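Local coordinates for putative lipoprotein (Bacteroides thetaiotaomicron, PDB 4Q1Z) that is of unknown function but is a putative two-domain lipoprotein of the DUF4876 family, probably tethered to a bacterial membrane by lipid, at residues A[177-182]-A[225-230]; A[197-202]-A[219-224]; A[59-64]-A[88-93]; A[82-87]-A[96-101]. All blocks are in the same frame, centred on the assembly; numbering follows the deposited sequence.

Contact 1: A[177-182]-A[225-230]; sequences RVWKFP and FNMNNP
Trp179 and Phe225 form a buried edge-to-face aromatic pair that packs a loop against a face of the large mixed sheet, the residues 177-180 being a strand of that sheet and 225-230 the start of the loop leaving strand 223-224. Phe225 brings its CD1-CE1 edge over the indole, with CD1 3.5 Å from Trp179 CD2 and the ring planes at 59°. The centroids of the Phe225 ring and the five-membered ring of Trp179 are 4.5 Å apart. At the rim of the same indole lies selenomethionine Met227: its CG is 3.8 Å from Trp179 CH2, and its selenium sits beside the six-membered ring in a Met-aromatic contact. A bend at chi3 (74°) turns Met227 CE toward Arg177, whose guanidinium takes the methyl over one face, NH1 to CE being 3.5 Å. That NH1 hydrogen-bonds to Met251 O and His242 NE2. An alanine in place of Trp179 would probably leave the Phe225 edge without its aromatic face and open a gap beside Met227. Asn226 OD1 accepts from Asn228 N in an Asx turn. Tyr257 meets both aromatic rings of the pair, while strand 177-180 runs between strands 148-152 and 238-245.

Contact 2: A[197-202]-A[219-224]; sequences IISQFA and SSSEFE
Ile198 and Phe223 pair in parallel, as do Ser199 and Glu224, joining strands 195-199 and 223-224 as neighbours in the large mixed sheet. Two backbone bonds make the ladder: Phe223 N gives to Ile197 O at 3.0 Å, and Ser199 N to Phe223 O at 3.1 Å. Just before it, the carboxylate of Glu222 stands in for a backbone acceptor. A bend at chi2 (73°) helps fold this side chain back, and OE1 takes the Ile197 N-H at 2.7 Å in a nearly straight bond of 170°. The other oxygen, OE2, forms a salt bridge with Arg387 and also accepts from Asn397 ND2, so the buried acid is held at both oxygens.

Glu224 does a similar job at the far end. Its OE1 takes the Ala202 N-H on the anti side of the carboxylate, 3.1 Å away, where the chain has left the strand; OE2 accepts from Gln235 N. Between the two acids, the hydroxyls of Ser199 and Ser221 lie within hydrogen-bonding distance, OG to OG 2.8 Å, and Ser221 OG is also bonded to Gly218 O. Apolar packing on the Ile198 face is modest, Ile198 CG2 lying 3.8 Å from Phe223 CB. Where Ala202 and Ser219 come close again, one water bridges their carbonyl oxygens, donating to Ala202 O at 2.6 Å and to Ser219 O at 2.8 Å.

Contact 3: A[59-64]-A[88-93]; sequences PGIYSV and ALFKHG
Leu89 and Phe90 each bury more surface here than any other residue, and they work on different parts of segment 59-64. Leu89 pairs with Gly60 through two backbone hydrogen bonds: Gly60 N to Leu89 O at 2.7 Å, and the more bent Leu89 N to Gly60 O at 3.1 Å. Its side chain crosses that of Tyr62 at about a right angle, CD1 lying at the edge of the phenol ring, 3.6 Å from Tyr62 CD1. The ring itself is tied by its hydroxyl to Ile58 O, while Leu89 also touches Phe34 and Val13 of neighbouring strands.

Phe90 instead lies across the backbone of Gly60. With CG beside its own backbone N (chi1 -57°), the ring sets CE1 3.6 Å from Gly60 CA and has Gly60 O over one face, offset toward the rim. Ile61 lies alongside and points the same way, its CG2 3.7 Å from Phe90 CZ; at the other end of the ring, Pro59 CB comes to 4.1 Å from Phe90 CD1. Phe90 and Ile61 are largely exposed, in contrast to the buried Leu89 and Tyr62. This is the open end of an antiparallel beta hairpin, strands 60-72 and 77-89, in the seven-stranded mixed sheet.

Contact 4: A[82-87]-A[96-101]; sequences GNSVNA and LNIEVQ
Ile98 packs tightly against Ser84 and the backbone of Asn83, its two arms dividing the work. CD1 reaches Ser84 CB at 3.5 Å. CG2, anti to the backbone N, lies 3.5 Å from Asn83 N and also close to the carbonyl carbon of Gly82. Gly82 is pressed close as well: its CA makes a CA-H...O contact of 3.5 Å with Glu99 O, and a side chain there would run into that same carbonyl oxygen. A serine in place of Ile98 would probably open a gap beside Ser84 CB and leave the Asn83 backbone without its apolar cover.

Strands 77-89 and 95-105 form an antiparallel beta hairpin, and the short segments 82-84 and 96-101 run at 154° to each other. The pairing is incomplete, however, and along Asn83 and Glu99 water takes the place of direct strand-to-strand bonds. One water accepts from Asn83 N and donates to Glu99 O at 2.6 Å; a second donates to Asn83 O at 2.9 Å and accepts from Glu99 N. The side chains of Asn83 and Glu99 are exposed on this side. Leu96 spans the corner that the chain turns at Val85 and Asn86: its CD1 meets Ser84 OG before it and Ala87 CB after it, the latter at 3.8 Å.

Contacts 1 and 2 are buried and belong to the large mixed sheet; contacts 3 and 4 are only partly buried and lie in the seven-stranded sheet on the opposite side of the chain's centre, with about 45 Å or more between the centres of any two contacts from different sheets. Within each pair the contacts touch: Phe225 N of contact 1 probably bonds to Ser199 O of contact 2, and contacts 3 and 4 share strand 77-89, with Val64 O and Ser84 N probably bonded. Chemistry follows place. Contact 1 is aromatic, contact 2 satisfies buried polar groups with carboxylates, contact 3 mixes direct backbone pairing with exposed apolar cover, and contact 4 pairs close apolar packing with water bridges in place of direct strand bonds.

Contact 1: A[177-182]-A[225-230]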
loop_
_atom_site.group_PDB
_atom_site.type_symbol
_atom_site.label_atom_id
_atom_site.label_comp_id
_atom_site.label_asym_id
_atom_site.label_seq_id
_atom_site.Cartn_x
_atom_site.Cartn_y
_atom_site.Cartn_z
ATOM N N ARG A 177 2.641 2.505 18.703
ATOM C CA ARG A 177 1.417 1.693 18.841
ATOM C C ARG A 177 1.282 0.758 17.624
ATOM O O ARG A 177 1.637 1.138 16.511
ATOM C CB ARG A 177 0.151 2.555 19.035
ATOM C CG ARG A 177 -0.987 1.756 19.667
ATOM C CD ARG A 177 -2.286 2.519 19.763
ATOM N NE ARG A 177 -2.192 3.716 20.608
ATOM C CZ ARG A 177 -2.503 3.758 21.904
ATOM N NH1 ARG A 177 -2.909 2.661 22.533
ATOM N NH2 ARG A 177 -2.395 4.891 22.581
ATOM N N VAL A 178 0.842 -0.479 17.866
ATOM C CA VAL A 178 0.673 -1.557 16.869
ATOM C C VAL A 178 -0.769 -2.096 16.955
ATOM O O VAL A 178 -1.295 -2.324 18.048
ATOM C CB VAL A 178 1.710 -2.731 17.027
ATOM C CG1 VAL A 178 1.677 -3.662 15.821
ATOM C CG2 VAL A 178 3.140 -2.228 17.301
ATOM N N TRP A 179 -1.404 -2.232 15.797
ATOM C CA TRP A 179 -2.731 -2.799 15.586
ATOM C C TRP A 179 -2.597 -3.923 14.578
ATOM O O TRP A 179 -1.581 -4.008 13.878
ATOM C CB TRP A 179 -3.735 -1.746 15.050
ATOM C CG TRP A 179 -3.926 -0.529 15.895
ATOM C CD1 TRP A 179 -3.171 0.613 15.875
ATOM C CD2 TRP A 179 -5.008 -0.282 16.806
ATOM N NE1 TRP A 179 -3.672 1.520 16.781
ATOM C CE2 TRP A 179 -4.831 1.016 17.326
ATOM C CE3 TRP A 179 -6.117 -1.037 17.237
ATOM C CZ2 TRP A 179 -5.747 1.594 18.227
ATOM C CZ3 TRP A 179 -6.978 -0.492 18.182
ATOM C CH2 TRP A 179 -6.796 0.814 18.657
ATOM N N LYS A 180 -3.624 -4.768 14.478
ATOM C CA LYS A 180 -3.686 -5.799 13.445
ATOM C C LYS A 180 -5.108 -5.936 12.944
ATOM O O LYS A 180 -6.065 -5.556 13.619
ATOM C CB LYS A 180 -3.092 -7.162 13.878
ATOM C CG LYS A 180 -3.915 -8.024 14.814
ATOM C CD LYS A 180 -3.186 -9.335 15.014
ATOM C CE LYS A 180 -3.758 -10.137 16.146
ATOM N NZ LYS A 180 -3.095 -11.462 16.257
ATOM N N PHE A 181 -5.246 -6.456 11.746
ATOM C CA PHE A 181 -6.561 -6.723 11.209
ATOM C C PHE A 181 -7.080 -7.978 11.896
ATOM O O PHE A 181 -6.296 -8.922 12.088
ATOM C CB PHE A 181 -6.494 -6.918 9.676
ATOM C CG PHE A 181 -6.329 -5.650 8.868
ATOM C CD1 PHE A 181 -7.438 -4.930 8.436
ATOM C CD2 PHE A 181 -5.063 -5.200 8.494
ATOM C CE1 PHE A 181 -7.289 -3.776 7.664
ATOM C CE2 PHE A 181 -4.914 -4.051 7.693
ATOM C CZ PHE A 181 -6.029 -3.336 7.309
ATOM N N PRO A 182 -8.387 -8.046 12.257
ATOM C CA PRO A 182 -8.940 -9.325 12.761
ATOM C C PRO A 182 -9.053 -10.362 11.611
ATOM O O PRO A 182 -8.599 -10.102 10.490
ATOM C CB PRO A 182 -10.308 -8.910 13.312
ATOM C CG PRO A 182 -10.697 -7.721 12.522
ATOM C CD PRO A 182 -9.442 -7.018 12.101
ATOM N N PHE A 225 -10.130 2.421 14.114
ATOM C CA PHE A 225 -9.313 2.253 15.314
ATOM C C PHE A 225 -10.140 2.645 16.543
ATOM O O PHE A 225 -9.837 3.659 17.182
ATOM C CB PHE A 225 -8.054 3.117 15.217
ATOM C CG PHE A 225 -7.098 2.766 14.110
ATOM C CD1 PHE A 225 -6.247 1.669 14.226
ATOM C CD2 PHE A 225 -6.965 3.592 12.999
ATOM C CE1 PHE A 225 -5.321 1.366 13.219
ATOM C CE2 PHE A 225 -6.019 3.301 11.995
ATOM C CZ PHE A 225 -5.212 2.180 12.111
ATOM N N ASN A 226 -11.209 1.886 16.847
ATOM C CA ASN A 226 -12.073 2.198 17.987
ATOM C C ASN A 226 -11.331 1.990 19.340
ATOM O O ASN A 226 -10.637 0.996 19.529
ATOM C CB ASN A 226 -13.342 1.352 17.925
ATOM C CG ASN A 226 -14.311 1.535 19.048
ATOM O OD1 ASN A 226 -14.556 2.639 19.537
ATOM N ND2 ASN A 226 -14.933 0.446 19.448
HETATM N N MSE A 227 -11.464 2.948 20.260
HETATM C CA MSE A 227 -10.842 2.862 21.579
HETATM C C MSE A 227 -11.903 3.129 22.661
HETATM O O MSE A 227 -11.575 3.412 23.827
HETATM C CB MSE A 227 -9.648 3.830 21.694
HETATM C CG MSE A 227 -8.528 3.481 20.720
HETATM SE SE MSE A 227 -6.900 4.444 20.989
HETATM C CE MSE A 227 -6.254 3.545 22.587
ATOM N N ASN A 228 -13.177 3.026 22.241
ATOM C CA ASN A 228 -14.401 3.186 23.033
ATOM C C ASN A 228 -14.421 4.520 23.760
ATOM O O ASN A 228 -14.527 4.586 24.989
ATOM C CB ASN A 228 -14.628 1.995 23.984
ATOM C CG ASN A 228 -14.604 0.658 23.260
ATOM O OD1 ASN A 228 -15.455 0.365 22.393
ATOM N ND2 ASN A 228 -13.569 -0.137 23.537
ATOM N N ASN A 229 -14.302 5.589 22.961
ATOM C CA ASN A 229 -14.418 6.966 23.400
ATOM C C ASN A 229 -15.914 7.201 23.696
ATOM O O ASN A 229 -16.736 6.898 22.832
ATOM C CB ASN A 229 -13.872 7.923 22.324
ATOM C CG ASN A 229 -13.760 9.356 22.788
ATOM O OD1 ASN A 229 -14.685 9.934 23.382
ATOM N ND2 ASN A 229 -12.600 9.946 22.559
ATOM N N PRO A 230 -16.305 7.656 24.919
ATOM C CA PRO A 230 -17.748 7.785 25.230
ATOM C C PRO A 230 -18.506 8.779 24.364
ATOM O O PRO A 230 -19.713 8.609 24.150
ATOM C CB PRO A 230 -17.766 8.280 26.686
ATOM C CG PRO A 230 -16.436 8.022 27.222
ATOM C CD PRO A 230 -15.468 8.009 26.086
#

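Contact 2: A[197-202]-A[219-224]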
loop_
_atom_site.group_PDB
_atom_site.type_symbol
_atom_site.label_atom_id
_atom_site.label_comp_id
_atom_site.label_asym_id
_atom_site.label_seq_id
_atom_site.Cartn_x
_atom_site.Cartn_y
_atom_site.Cartn_z
ATOM N N ILE A 197 -10.021 1.110 3.678
ATOM C CA ILE A 197 -9.847 2.357 4.405
ATOM C C ILE A 197 -9.987 2.037 5.891
ATOM O O ILE A 197 -10.879 1.285 6.293
ATOM C CB ILE A 197 -10.831 3.491 3.950
ATOM C CG1 ILE A 197 -10.758 3.742 2.421
ATOM C CG2 ILE A 197 -10.628 4.798 4.761
ATOM C CD1 ILE A 197 -11.915 4.425 1.850
ATOM N N ILE A 198 -9.075 2.603 6.690
ATOM C CA ILE A 198 -9.070 2.550 8.146
ATOM C C ILE A 198 -9.145 3.992 8.604
ATOM O O ILE A 198 -8.323 4.805 8.189
ATOM C CB ILE A 198 -7.866 1.788 8.782
ATOM C CG1 ILE A 198 -7.443 0.551 7.965
ATOM C CG2 ILE A 198 -8.198 1.422 10.212
ATOM C CD1 ILE A 198 -5.997 0.166 8.155
ATOM N N SER A 199 -10.160 4.315 9.402
ATOM C CA SER A 199 -10.375 5.640 9.975
ATOM C C SER A 199 -10.078 5.618 11.462
ATOM O O SER A 199 -10.230 4.576 12.094
ATOM C CB SER A 199 -11.814 6.088 9.750
ATOM O OG SER A 199 -12.002 6.721 8.496
ATOM N N GLN A 200 -9.657 6.751 12.028
ATOM C CA GLN A 200 -9.469 6.887 13.476
ATOM C C GLN A 200 -10.854 6.714 14.125
ATOM O O GLN A 200 -11.013 5.946 15.068
ATOM C CB GLN A 200 -8.855 8.268 13.816
ATOM C CG GLN A 200 -8.827 8.576 15.297
ATOM C CD GLN A 200 -8.791 10.049 15.622
ATOM O OE1 GLN A 200 -9.699 10.573 16.271
ATOM N NE2 GLN A 200 -7.709 10.733 15.266
ATOM N N PHE A 201 -11.859 7.410 13.549
ATOM C CA PHE A 201 -13.259 7.464 13.954
ATOM C C PHE A 201 -14.089 7.384 12.689
ATOM O O PHE A 201 -14.201 8.372 11.969
ATOM C CB PHE A 201 -13.493 8.772 14.751
ATOM C CG PHE A 201 -14.909 9.145 15.138
ATOM C CD1 PHE A 201 -15.744 8.224 15.755
ATOM C CD2 PHE A 201 -15.367 10.449 14.978
ATOM C CE1 PHE A 201 -17.042 8.580 16.123
ATOM C CE2 PHE A 201 -16.655 10.807 15.357
ATOM C CZ PHE A 201 -17.478 9.878 15.949
ATOM N N ALA A 202 -14.587 6.191 12.350
ATOM C CA ALA A 202 -15.304 6.008 11.078
ATOM C C ALA A 202 -16.747 6.557 11.132
ATOM O O ALA A 202 -17.703 5.787 11.096
ATOM C CB ALA A 202 -15.286 4.545 10.662
ATOM N N SER A 219 -17.838 7.428 7.327
ATOM C CA SER A 219 -18.777 6.378 7.747
ATOM C C SER A 219 -18.645 5.075 6.959
ATOM O O SER A 219 -18.848 4.020 7.561
ATOM C CB SER A 219 -20.230 6.866 7.733
ATOM O OG SER A 219 -20.673 7.264 6.445
ATOM N N SER A 220 -18.287 5.130 5.647
ATOM C CA SER A 220 -18.183 3.925 4.798
ATOM C C SER A 220 -16.809 3.243 4.869
ATOM O O SER A 220 -16.567 2.294 4.116
ATOM C CB SER A 220 -18.540 4.232 3.346
ATOM O OG SER A 220 -17.596 5.127 2.785
ATOM N N SER A 221 -15.932 3.684 5.791
ATOM C CA SER A 221 -14.621 3.053 6.026
ATOM C C SER A 221 -14.845 1.601 6.390
ATOM O O SER A 221 -15.775 1.310 7.135
ATOM C CB SER A 221 -13.872 3.759 7.160
ATOM O OG SER A 221 -13.537 5.107 6.872
ATOM N N GLU A 222 -14.029 0.690 5.850
ATOM C CA GLU A 222 -14.115 -0.748 6.133
ATOM C C GLU A 222 -13.778 -1.010 7.594
ATOM O O GLU A 222 -14.491 -1.743 8.282
ATOM C CB GLU A 222 -13.149 -1.529 5.215
ATOM C CG GLU A 222 -13.595 -1.640 3.761
ATOM C CD GLU A 222 -13.499 -0.379 2.929
ATOM O OE1 GLU A 222 -12.525 0.389 3.099
ATOM O OE2 GLU A 222 -14.386 -0.181 2.073
ATOM N N PHE A 223 -12.703 -0.371 8.070
ATOM C CA PHE A 223 -12.189 -0.514 9.429
ATOM C C PHE A 223 -12.056 0.821 10.153
ATOM O O PHE A 223 -12.105 1.887 9.537
ATOM C CB PHE A 223 -10.827 -1.245 9.426
ATOM C CG PHE A 223 -10.974 -2.738 9.298
ATOM C CD1 PHE A 223 -11.144 -3.330 8.053
ATOM C CD2 PHE A 223 -11.046 -3.542 10.426
ATOM C CE1 PHE A 223 -11.353 -4.706 7.940
ATOM C CE2 PHE A 223 -11.277 -4.908 10.315
ATOM C CZ PHE A 223 -11.409 -5.487 9.073
ATOM N N GLU A 224 -11.929 0.745 11.484
ATOM C CA GLU A 224 -11.705 1.881 12.358
ATOM C C GLU A 224 -10.888 1.469 13.553
ATOM O O GLU A 224 -10.910 0.313 13.931
ATOM C CB GLU A 224 -13.003 2.550 12.793
ATOM C CG GLU A 224 -13.911 1.710 13.664
ATOM C CD GLU A 224 -15.028 2.506 14.289
ATOM O OE1 GLU A 224 -14.991 3.753 14.207
ATOM O OE2 GLU A 224 -15.956 1.880 14.845
HETATM O O HOH W 1 -18.720 3.489 10.304
#

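Contact 3: A[59-64]-A[88-93]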
loop_
_atom_site.group_PDB
_atom_site.type_symbol
_atom_site.label_atom_id
_atom_site.label_comp_id
_atom_site.label_asym_id
_atom_site.label_seq_id
_atom_site.Cartn_x
_atom_site.Cartn_y
_atom_site.Cartn_z
ATOM N N PRO A 59 -3.730 -17.367 -41.489
ATOM C CA PRO A 59 -2.812 -16.280 -41.891
ATOM C C PRO A 59 -3.462 -14.903 -42.092
ATOM O O PRO A 59 -4.660 -14.796 -42.377
ATOM C CB PRO A 59 -2.208 -16.796 -43.202
ATOM C CG PRO A 59 -2.293 -18.270 -43.087
ATOM C CD PRO A 59 -3.615 -18.511 -42.416
ATOM N N GLY A 60 -2.639 -13.869 -41.908
ATOM C CA GLY A 60 -3.004 -12.462 -42.021
ATOM C C GLY A 60 -2.098 -11.559 -41.204
ATOM O O GLY A 60 -1.095 -12.022 -40.652
ATOM N N ILE A 61 -2.431 -10.258 -41.125
ATOM C CA ILE A 61 -1.638 -9.326 -40.318
ATOM C C ILE A 61 -2.416 -9.041 -39.026
ATOM O O ILE A 61 -3.570 -8.610 -39.079
ATOM C CB ILE A 61 -1.138 -8.040 -41.055
ATOM C CG1 ILE A 61 -2.272 -7.115 -41.553
ATOM C CG2 ILE A 61 -0.149 -8.383 -42.171
ATOM C CD1 ILE A 61 -2.402 -5.822 -40.716
ATOM N N TYR A 62 -1.802 -9.357 -37.874
ATOM C CA TYR A 62 -2.419 -9.198 -36.552
ATOM C C TYR A 62 -1.645 -8.248 -35.663
ATOM O O TYR A 62 -0.436 -8.097 -35.829
ATOM C CB TYR A 62 -2.490 -10.561 -35.830
ATOM C CG TYR A 62 -3.399 -11.602 -36.449
ATOM C CD1 TYR A 62 -2.918 -12.499 -37.399
ATOM C CD2 TYR A 62 -4.708 -11.763 -36.006
ATOM C CE1 TYR A 62 -3.739 -13.485 -37.946
ATOM C CE2 TYR A 62 -5.540 -12.744 -36.545
ATOM C CZ TYR A 62 -5.049 -13.608 -37.512
ATOM O OH TYR A 62 -5.855 -14.588 -38.038
ATOM N N SER A 63 -2.333 -7.654 -34.677
ATOM C CA SER A 63 -1.711 -6.838 -33.633
ATOM C C SER A 63 -1.579 -7.764 -32.408
ATOM O O SER A 63 -2.583 -8.180 -31.823
ATOM C CB SER A 63 -2.510 -5.566 -33.350
ATOM O OG SER A 63 -1.746 -4.408 -33.646
ATOM N N VAL A 64 -0.340 -8.178 -32.117
ATOM C CA VAL A 64 -0.030 -9.141 -31.063
ATOM C C VAL A 64 0.352 -8.402 -29.782
ATOM O O VAL A 64 1.210 -7.521 -29.813
ATOM C CB VAL A 64 1.076 -10.120 -31.537
ATOM C CG1 VAL A 64 1.307 -11.235 -30.524
ATOM C CG2 VAL A 64 0.735 -10.699 -32.906
ATOM N N ALA A 88 3.475 -9.700 -39.879
ATOM C CA ALA A 88 3.152 -10.444 -41.105
ATOM C C ALA A 88 3.146 -11.945 -40.845
ATOM O O ALA A 88 4.179 -12.610 -40.970
ATOM C CB ALA A 88 4.137 -10.097 -42.214
ATOM N N LEU A 89 1.973 -12.470 -40.467
ATOM C CA LEU A 89 1.783 -13.887 -40.153
ATOM C C LEU A 89 1.186 -14.609 -41.363
ATOM O O LEU A 89 -0.016 -14.496 -41.611
ATOM C CB LEU A 89 0.878 -14.059 -38.909
ATOM C CG LEU A 89 1.342 -13.445 -37.585
ATOM C CD1 LEU A 89 0.661 -12.123 -37.336
ATOM C CD2 LEU A 89 0.990 -14.342 -36.437
ATOM N N PHE A 90 2.021 -15.317 -42.146
ATOM C CA PHE A 90 1.536 -16.018 -43.343
ATOM C C PHE A 90 2.148 -17.414 -43.489
ATOM O O PHE A 90 1.422 -18.354 -43.811
ATOM C CB PHE A 90 1.797 -15.193 -44.615
ATOM C CG PHE A 90 1.199 -13.803 -44.607
ATOM C CD1 PHE A 90 -0.167 -13.615 -44.780
ATOM C CD2 PHE A 90 2.004 -12.683 -44.431
ATOM C CE1 PHE A 90 -0.719 -12.332 -44.773
ATOM C CE2 PHE A 90 1.451 -11.399 -44.424
ATOM C CZ PHE A 90 0.093 -11.233 -44.591
ATOM N N LYS A 91 3.467 -17.546 -43.245
ATOM C CA LYS A 91 4.196 -18.814 -43.327
ATOM C C LYS A 91 3.934 -19.719 -42.090
ATOM O O LYS A 91 3.261 -19.321 -41.129
ATOM C CB LYS A 91 5.705 -18.554 -43.503
ATOM N N HIS A 92 4.461 -20.950 -42.150
ATOM C CA HIS A 92 4.346 -21.973 -41.115
ATOM C C HIS A 92 5.684 -22.745 -41.050
ATOM O O HIS A 92 6.050 -23.402 -42.025
ATOM C CB HIS A 92 3.149 -22.895 -41.439
ATOM C CG HIS A 92 3.006 -24.108 -40.568
ATOM N ND1 HIS A 92 1.919 -24.263 -39.729
ATOM C CD2 HIS A 92 3.779 -25.218 -40.486
ATOM C CE1 HIS A 92 2.074 -25.445 -39.156
ATOM N NE2 HIS A 92 3.190 -26.045 -39.562
ATOM N N GLY A 93 6.416 -22.660 -39.937
ATOM C CA GLY A 93 6.066 -21.903 -38.741
ATOM C C GLY A 93 6.800 -20.585 -38.621
ATOM O O GLY A 93 7.928 -20.545 -38.115
#

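Contact 4: A[82-87]-A[96-101]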
loop_
_atom_site.group_PDB
_atom_site.type_symbol
_atom_site.label_atom_id
_atom_site.label_comp_id
_atom_site.label_asym_id
_atom_site.label_seq_id
_atom_site.Cartn_x
_atom_site.Cartn_y
_atom_site.Cartn_z
ATOM N N GLY A 82 4.056 -6.037 -23.550
ATOM C CA GLY A 82 4.723 -5.945 -24.835
ATOM C C GLY A 82 3.747 -6.049 -25.978
ATOM O O GLY A 82 2.608 -6.464 -25.782
ATOM N N ASN A 83 4.170 -5.633 -27.171
ATOM C CA ASN A 83 3.348 -5.739 -28.372
ATOM C C ASN A 83 4.190 -5.732 -29.639
ATOM O O ASN A 83 5.357 -5.354 -29.625
ATOM C CB ASN A 83 2.251 -4.665 -28.451
ATOM C CG ASN A 83 2.725 -3.251 -28.484
ATOM O OD1 ASN A 83 3.176 -2.752 -29.516
ATOM N ND2 ASN A 83 2.531 -2.552 -27.381
ATOM N N SER A 84 3.586 -6.209 -30.714
ATOM C CA SER A 84 4.101 -6.264 -32.069
ATOM C C SER A 84 2.935 -5.840 -32.929
ATOM O O SER A 84 1.928 -6.557 -32.995
ATOM C CB SER A 84 4.609 -7.665 -32.406
ATOM O OG SER A 84 5.876 -7.635 -33.047
ATOM N N VAL A 85 3.003 -4.613 -33.467
ATOM C CA VAL A 85 1.914 -4.037 -34.254
ATOM C C VAL A 85 2.033 -4.470 -35.710
ATOM O O VAL A 85 3.110 -4.371 -36.304
ATOM C CB VAL A 85 1.826 -2.497 -34.120
ATOM C CG1 VAL A 85 0.493 -1.976 -34.658
ATOM C CG2 VAL A 85 2.025 -2.065 -32.669
ATOM N N ASN A 86 0.901 -4.969 -36.256
ATOM C CA ASN A 86 0.680 -5.431 -37.626
ATOM C C ASN A 86 1.827 -6.338 -38.127
ATOM O O ASN A 86 2.517 -6.028 -39.106
ATOM C CB ASN A 86 0.427 -4.240 -38.572
ATOM C CG ASN A 86 -0.786 -3.392 -38.221
ATOM O OD1 ASN A 86 -1.610 -3.721 -37.339
ATOM N ND2 ASN A 86 -0.916 -2.265 -38.913
ATOM N N ALA A 87 2.012 -7.470 -37.426
ATOM C CA ALA A 87 3.002 -8.494 -37.762
ATOM C C ALA A 87 2.536 -9.288 -38.997
ATOM O O ALA A 87 1.335 -9.498 -39.157
ATOM C CB ALA A 87 3.206 -9.420 -36.573
ATOM N N LEU A 96 7.972 -14.979 -34.575
ATOM C CA LEU A 96 7.696 -13.607 -34.148
ATOM C C LEU A 96 8.350 -13.318 -32.803
ATOM O O LEU A 96 8.230 -14.117 -31.865
ATOM C CB LEU A 96 6.178 -13.358 -34.079
ATOM C CG LEU A 96 5.694 -11.958 -33.672
ATOM C CD1 LEU A 96 6.191 -10.872 -34.636
ATOM C CD2 LEU A 96 4.192 -11.919 -33.590
ATOM N N ASN A 97 9.043 -12.165 -32.724
ATOM C CA ASN A 97 9.742 -11.722 -31.524
ATOM C C ASN A 97 9.076 -10.484 -30.950
ATOM O O ASN A 97 8.871 -9.496 -31.667
ATOM C CB ASN A 97 11.212 -11.463 -31.810
ATOM C CG ASN A 97 11.936 -12.661 -32.368
ATOM O OD1 ASN A 97 12.252 -13.609 -31.642
ATOM N ND2 ASN A 97 12.221 -12.643 -33.676
ATOM N N ILE A 98 8.698 -10.568 -29.658
ATOM C CA ILE A 98 8.064 -9.498 -28.880
ATOM C C ILE A 98 8.971 -9.096 -27.757
ATOM O O ILE A 98 9.370 -9.935 -26.956
ATOM C CB ILE A 98 6.660 -9.866 -28.290
ATOM C CG1 ILE A 98 5.852 -10.931 -29.099
ATOM C CG2 ILE A 98 5.856 -8.617 -27.916
ATOM C CD1 ILE A 98 5.193 -10.465 -30.345
ATOM N N GLU A 99 9.255 -7.807 -27.656
ATOM C CA GLU A 99 10.019 -7.262 -26.543
ATOM C C GLU A 99 9.053 -6.999 -25.420
ATOM O O GLU A 99 8.088 -6.266 -25.609
ATOM C CB GLU A 99 10.722 -5.990 -26.977
ATOM C CG GLU A 99 11.782 -5.511 -26.014
ATOM C CD GLU A 99 12.440 -4.274 -26.566
ATOM O OE1 GLU A 99 12.897 -4.306 -27.736
ATOM O OE2 GLU A 99 12.414 -3.245 -25.856
ATOM N N VAL A 100 9.276 -7.641 -24.268
ATOM C CA VAL A 100 8.388 -7.573 -23.105
ATOM C C VAL A 100 9.119 -6.859 -21.966
ATOM O O VAL A 100 10.099 -7.383 -21.433
ATOM C CB VAL A 100 7.881 -8.993 -22.697
ATOM C CG1 VAL A 100 7.003 -8.935 -21.445
ATOM C CG2 VAL A 100 7.129 -9.657 -23.846
ATOM N N GLN A 101 8.653 -5.662 -21.598
ATOM C CA GLN A 101 9.297 -4.891 -20.537
ATOM C C GLN A 101 8.494 -5.001 -19.255
ATOM O O GLN A 101 7.296 -5.258 -19.300
ATOM C CB GLN A 101 9.504 -3.436 -20.966
ATOM C CG GLN A 101 10.412 -3.309 -22.220
ATOM C CD GLN A 101 11.528 -2.283 -22.095
ATOM O OE1 GLN A 101 12.019 -1.964 -20.989
ATOM N NE2 GLN A 101 11.976 -1.762 -23.240
HETATM O O HOH W 2 8.154 -6.055 -30.000
HETATM O O HOH W 3 7.015 -4.616 -27.241
#